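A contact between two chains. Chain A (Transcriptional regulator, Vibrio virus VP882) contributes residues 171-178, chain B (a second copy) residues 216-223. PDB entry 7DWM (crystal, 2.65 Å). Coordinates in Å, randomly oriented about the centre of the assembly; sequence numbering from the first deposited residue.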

ATOM      1  N   PHE A 171     -10.560 -10.284  14.536  1.00 52.35           N
ATOM      2  CA  PHE A 171     -11.563 -10.774  13.597  1.00 44.01           C
ATOM      3  C   PHE A 171     -12.946 -10.171  13.837  1.00 64.25           C
ATOM      4  O   PHE A 171     -13.748 -10.094  12.901  1.00 56.51           O
ATOM      5  CB  PHE A 171     -11.594 -12.300  13.618  1.00 53.32           C
ATOM      6  CG  PHE A 171     -10.394 -12.917  12.961  1.00 62.44           C
ATOM      7  CD1 PHE A 171     -10.114 -12.657  11.628  1.00 69.79           C
ATOM      8  CD2 PHE A 171      -9.527 -13.724  13.677  1.00 57.51           C
ATOM      9  CE1 PHE A 171      -9.001 -13.205  11.017  1.00 60.36           C
ATOM     10  CE2 PHE A 171      -8.416 -14.277  13.070  1.00 63.04           C
ATOM     11  CZ  PHE A 171      -8.154 -14.017  11.739  1.00 64.29           C
ATOM     12  N   LEU A 172     -13.243  -9.738  15.065  1.00 56.58           N
ATOM     13  CA  LEU A 172     -14.487  -9.018  15.322  1.00 53.23           C
ATOM     14  C   LEU A 172     -14.525  -7.706  14.548  1.00 57.02           C
ATOM     15  O   LEU A 172     -15.521  -7.387  13.888  1.00 73.11           O
ATOM     16  CB  LEU A 172     -14.639  -8.755  16.821  1.00 48.78           C
ATOM     17  CG  LEU A 172     -15.421  -9.740  17.693  1.00 59.47           C
ATOM     18  CD1 LEU A 172     -15.865  -9.032  18.958  1.00 56.95           C
ATOM     19  CD2 LEU A 172     -16.618 -10.327  16.955  1.00 62.72           C
ATOM     20  N   LEU A 173     -13.442  -6.929  14.624  1.00 54.32           N
ATOM     21  CA  LEU A 173     -13.334  -5.675  13.888  1.00 60.78           C
ATOM     22  C   LEU A 173     -13.330  -5.865  12.376  1.00 60.59           C
ATOM     23  O   LEU A 173     -13.390  -4.869  11.647  1.00 58.59           O
ATOM     24  CB  LEU A 173     -12.063  -4.935  14.313  1.00 48.31           C
ATOM     25  CG  LEU A 173     -11.998  -4.491  15.773  1.00 51.24           C
ATOM     26  CD1 LEU A 173     -10.623  -3.934  16.108  1.00 45.69           C
ATOM     27  CD2 LEU A 173     -13.078  -3.466  16.064  1.00 52.60           C
ATOM     28  N   ARG A 174     -13.253  -7.103  11.889  1.00 57.82           N
ATOM     29  CA  ARG A 174     -13.161  -7.384  10.463  1.00 60.24           C
ATOM     30  C   ARG A 174     -14.387  -8.130   9.938  1.00 67.39           C
ATOM     31  O   ARG A 174     -14.293  -8.890   8.971  1.00 56.42           O
ATOM     32  CB  ARG A 174     -11.882  -8.163  10.155  1.00 50.80           C
ATOM     33  CG  ARG A 174     -10.753  -7.293   9.617  1.00 62.69           C
ATOM     34  CD  ARG A 174      -9.402  -7.677  10.210  1.00 63.99           C
ATOM     35  NE  ARG A 174      -8.429  -6.594  10.093  1.00 55.59           N
ATOM     36  CZ  ARG A 174      -7.985  -5.878  11.121  1.00 63.03           C
ATOM     37  NH1 ARG A 174      -8.421  -6.136  12.347  1.00 57.02           N
ATOM     38  NH2 ARG A 174      -7.104  -4.905  10.926  1.00 48.13           N
ATOM     39  N   GLY A 175     -15.539  -7.929  10.577  1.00 53.41           N
ATOM     40  CA  GLY A 175     -16.808  -8.404  10.066  1.00 52.37           C
ATOM     41  C   GLY A 175     -17.162  -9.844  10.368  1.00 65.40           C
ATOM     42  O   GLY A 175     -18.195 -10.320   9.879  1.00 68.87           O
ATOM     43  N   ARG A 176     -16.356 -10.556  11.150  1.00 62.17           N
ATOM     44  CA  ARG A 176     -16.704 -11.916  11.529  1.00 53.92           C
ATOM     45  C   ARG A 176     -17.630 -11.906  12.738  1.00 49.28           C
ATOM     46  O   ARG A 176     -17.633 -10.966  13.539  1.00 67.29           O
ATOM     47  CB  ARG A 176     -15.453 -12.737  11.848  1.00 51.92           C
ATOM     48  CG  ARG A 176     -14.349 -12.645  10.810  1.00 54.88           C
ATOM     49  CD  ARG A 176     -14.840 -13.046   9.430  1.00 53.85           C
ATOM     50  NE  ARG A 176     -13.810 -13.747   8.667  1.00 68.80           N
ATOM     51  CZ  ARG A 176     -12.761 -13.157   8.101  1.00 80.08           C
ATOM     52  NH1 ARG A 176     -12.593 -11.845   8.207  1.00 54.45           N
ATOM     53  NH2 ARG A 176     -11.876 -13.880   7.428  1.00 90.58           N
ATOM     54  N   THR A 177     -18.428 -12.958  12.860  1.00 53.49           N
ATOM     55  CA  THR A 177     -19.285 -13.137  14.020  1.00 48.50           C
ATOM     56  C   THR A 177     -18.692 -14.216  14.918  1.00 62.62           C
ATOM     57  O   THR A 177     -17.716 -14.883  14.566  1.00 68.09           O
ATOM     58  CB  THR A 177     -20.714 -13.501  13.602  1.00 56.86           C
ATOM     59  OG1 THR A 177     -21.483 -13.839  14.764  1.00 93.71           O
ATOM     60  CG2 THR A 177     -20.708 -14.680  12.652  1.00 49.53           C
ATOM     61  N   ALA A 178     -19.293 -14.377  16.099  1.00 51.11           N
ATOM     62  CA  ALA A 178     -18.719 -15.276  17.095  1.00 53.60           C
ATOM     63  C   ALA A 178     -18.597 -16.698  16.567  1.00 53.92           C
ATOM     64  O   ALA A 178     -17.647 -17.409  16.912  1.00 57.38           O
ATOM     65  CB  ALA A 178     -19.558 -15.251  18.372  1.00 52.65           C
TER
ATOM     66  N   MET B 216     -26.654  -6.224  10.875  1.00 48.46           N
ATOM     67  CA  MET B 216     -26.057  -6.137  12.201  1.00 49.61           C
ATOM     68  C   MET B 216     -25.623  -7.507  12.702  1.00 58.31           C
ATOM     69  O   MET B 216     -24.597  -7.634  13.380  1.00 56.19           O
ATOM     70  CB  MET B 216     -27.053  -5.502  13.172  1.00 36.82           C
ATOM     71  CG  MET B 216     -26.413  -4.774  14.331  1.00 57.65           C
ATOM     72  SD  MET B 216     -25.783  -3.161  13.844  1.00 70.21           S
ATOM     73  CE  MET B 216     -27.310  -2.238  13.691  1.00 75.53           C
ATOM     74  N   SER B 217     -26.389  -8.547  12.373  1.00 54.24           N
ATOM     75  CA  SER B 217     -26.073  -9.889  12.838  1.00 46.95           C
ATOM     76  C   SER B 217     -25.000 -10.571  11.998  1.00 54.15           C
ATOM     77  O   SER B 217     -24.425 -11.570  12.443  1.00 54.61           O
ATOM     78  CB  SER B 217     -27.338 -10.749  12.850  1.00 49.89           C
ATOM     79  OG  SER B 217     -27.436 -11.524  11.666  1.00 73.31           O
ATOM     80  N   LYS B 218     -24.713 -10.058  10.803  1.00 48.21           N
ATOM     81  CA  LYS B 218     -23.731 -10.654   9.909  1.00 49.57           C
ATOM     82  C   LYS B 218     -22.381  -9.944   9.956  1.00 54.71           C
ATOM     83  O   LYS B 218     -21.553 -10.145   9.062  1.00 48.39           O
ATOM     84  CB  LYS B 218     -24.270 -10.675   8.478  1.00 67.35           C
ATOM     85  CG  LYS B 218     -25.054 -11.930   8.142  1.00 57.46           C
ATOM     86  CD  LYS B 218     -26.185 -11.641   7.172  1.00 59.88           C
ATOM     87  CE  LYS B 218     -26.875 -12.926   6.743  1.00 73.17           C
ATOM     88  NZ  LYS B 218     -27.568 -13.599   7.878  1.00 80.08           N
ATOM     89  N   GLY B 219     -22.148  -9.119  10.973  1.00 56.67           N
ATOM     90  CA  GLY B 219     -20.872  -8.457  11.153  1.00 52.80           C
ATOM     91  C   GLY B 219     -20.686  -7.157  10.402  1.00 54.60           C
ATOM     92  O   GLY B 219     -19.567  -6.629  10.387  1.00 53.65           O
ATOM     93  N   TYR B 220     -21.740  -6.619   9.784  1.00 57.46           N
ATOM     94  CA  TYR B 220     -21.593  -5.422   8.965  1.00 46.69           C
ATOM     95  C   TYR B 220     -21.494  -4.144   9.783  1.00 52.09           C
ATOM     96  O   TYR B 220     -21.213  -3.085   9.211  1.00 48.93           O
ATOM     97  CB  TYR B 220     -22.753  -5.311   7.971  1.00 50.53           C
ATOM     98  CG  TYR B 220     -22.561  -6.178   6.756  1.00 42.78           C
ATOM     99  CD1 TYR B 220     -21.922  -5.686   5.626  1.00 37.48           C
ATOM    100  CD2 TYR B 220     -22.995  -7.493   6.747  1.00 54.83           C
ATOM    101  CE1 TYR B 220     -21.730  -6.486   4.509  1.00 49.12           C
ATOM    102  CE2 TYR B 220     -22.810  -8.298   5.642  1.00 47.23           C
ATOM    103  CZ  TYR B 220     -22.180  -7.792   4.526  1.00 60.59           C
ATOM    104  OH  TYR B 220     -22.000  -8.601   3.427  1.00 69.47           O
ATOM    105  N   TYR B 221     -21.722  -4.204  11.095  1.00 43.72           N
ATOM    106  CA  TYR B 221     -21.494  -3.024  11.918  1.00 40.73           C
ATOM    107  C   TYR B 221     -20.022  -2.646  11.996  1.00 50.38           C
ATOM    108  O   TYR B 221     -19.709  -1.481  12.262  1.00 47.71           O
ATOM    109  CB  TYR B 221     -22.034  -3.222  13.333  1.00 24.95           C
ATOM    110  CG  TYR B 221     -22.087  -1.927  14.107  1.00 52.31           C
ATOM    111  CD1 TYR B 221     -21.131  -1.629  15.069  1.00 59.10           C
ATOM    112  CD2 TYR B 221     -23.075  -0.987  13.850  1.00 44.96           C
ATOM    113  CE1 TYR B 221     -21.168  -0.436  15.764  1.00 63.61           C
ATOM    114  CE2 TYR B 221     -23.122   0.204  14.541  1.00 64.59           C
ATOM    115  CZ  TYR B 221     -22.167   0.475  15.494  1.00 58.56           C
ATOM    116  OH  TYR B 221     -22.214   1.661  16.183  1.00 59.08           O
ATOM    117  N   SER B 222     -19.115  -3.597  11.785  1.00 45.03           N
ATOM    118  CA  SER B 222     -17.692  -3.321  11.900  1.00 67.12           C
ATOM    119  C   SER B 222     -17.043  -2.926  10.581  1.00 54.98           C
ATOM    120  O   SER B 222     -15.842  -2.637  10.567  1.00 67.60           O
ATOM    121  CB  SER B 222     -16.970  -4.544  12.469  1.00 47.41           C
ATOM    122  OG  SER B 222     -16.713  -5.493  11.452  1.00 50.61           O
ATOM    123  N   MET B 223     -17.783  -2.900   9.478  1.00 61.33           N
ATOM    124  CA  MET B 223     -17.204  -2.426   8.232  1.00 64.69           C
ATOM    125  C   MET B 223     -17.172  -0.901   8.244  1.00 56.29           C
ATOM    126  O   MET B 223     -18.140  -0.253   8.647  1.00 61.20           O
ATOM    127  CB  MET B 223     -17.986  -2.946   7.021  1.00 44.65           C
ATOM    128  CG  MET B 223     -19.367  -2.360   6.841  1.00 79.55           C
ATOM    129  SD  MET B 223     -19.792  -2.077   5.119  1.00 84.38           S
ATOM    130  CE  MET B 223     -19.659  -0.298   5.076  1.00 55.24           C
TER

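The contact is built from the backbones of both chains, with one side chain, that of Ser222(B), set among the peptide groups of the chain A turn. On chain A the end of a helix gives way to a type I turn from Leu172(A) to Gly175(A); on chain B a helix likewise gives way to a loop, and the two meet where their glycines lie side by side, with CA of Gly175(A) 4.2 Å from CA of Gly219(B).

Phe171(A) stays out of reach. A weak hydrogen bond from Gly175(A) N to Leu172(A) O, 3.4 Å, closes the turn, and a bond from Arg176(A) N to Phe171(A) O, 3.2 Å, spans it. Leu172(A) and Leu173(A) are buried, and their CA-to-CB bonds point away from chain B, so these apolar side chains leave the backbone to face the partner. Their carbonyl oxygens lie 3.3 Å and 3.4 Å, respectively, from OG of Ser222(B). This small polar side chain points toward chain A and fits among the peptide groups of the turn, while its OG also donates a hydrogen bond to O of Gly219(B) at 3.3 Å. Arg174(A) directs its CA-to-CB bond away, and its NE and NH2 are hydrogen-bonded elsewhere in the structure.

At Gly175(A), N comes within 2.8 Å of Ser222(B) OG. A positive phi of 83° favours glycine here, and the bare CA makes a CA-H...O contact with O of Gly219(B) at 3.3 Å. A reciprocal contact runs from CA of Gly219(B) to O of Gly175(A) at 3.5 Å. Glycine suits position 219 doubly: a CB would lie 2.0 Å from Gly175(A) O, a clash, and would also be jammed against the preceding carbonyl oxygen.

Arg176(A) turns away, its NH1 giving a weak hydrogen bond to Arg174(A) O at 3.5 Å. Thr177(A), at an N-cap position but without a side-chain capping bond, closes the contact loosely: its CB lies 4.3 Å from Ser217(B) O. Ala178(A) is beyond reach.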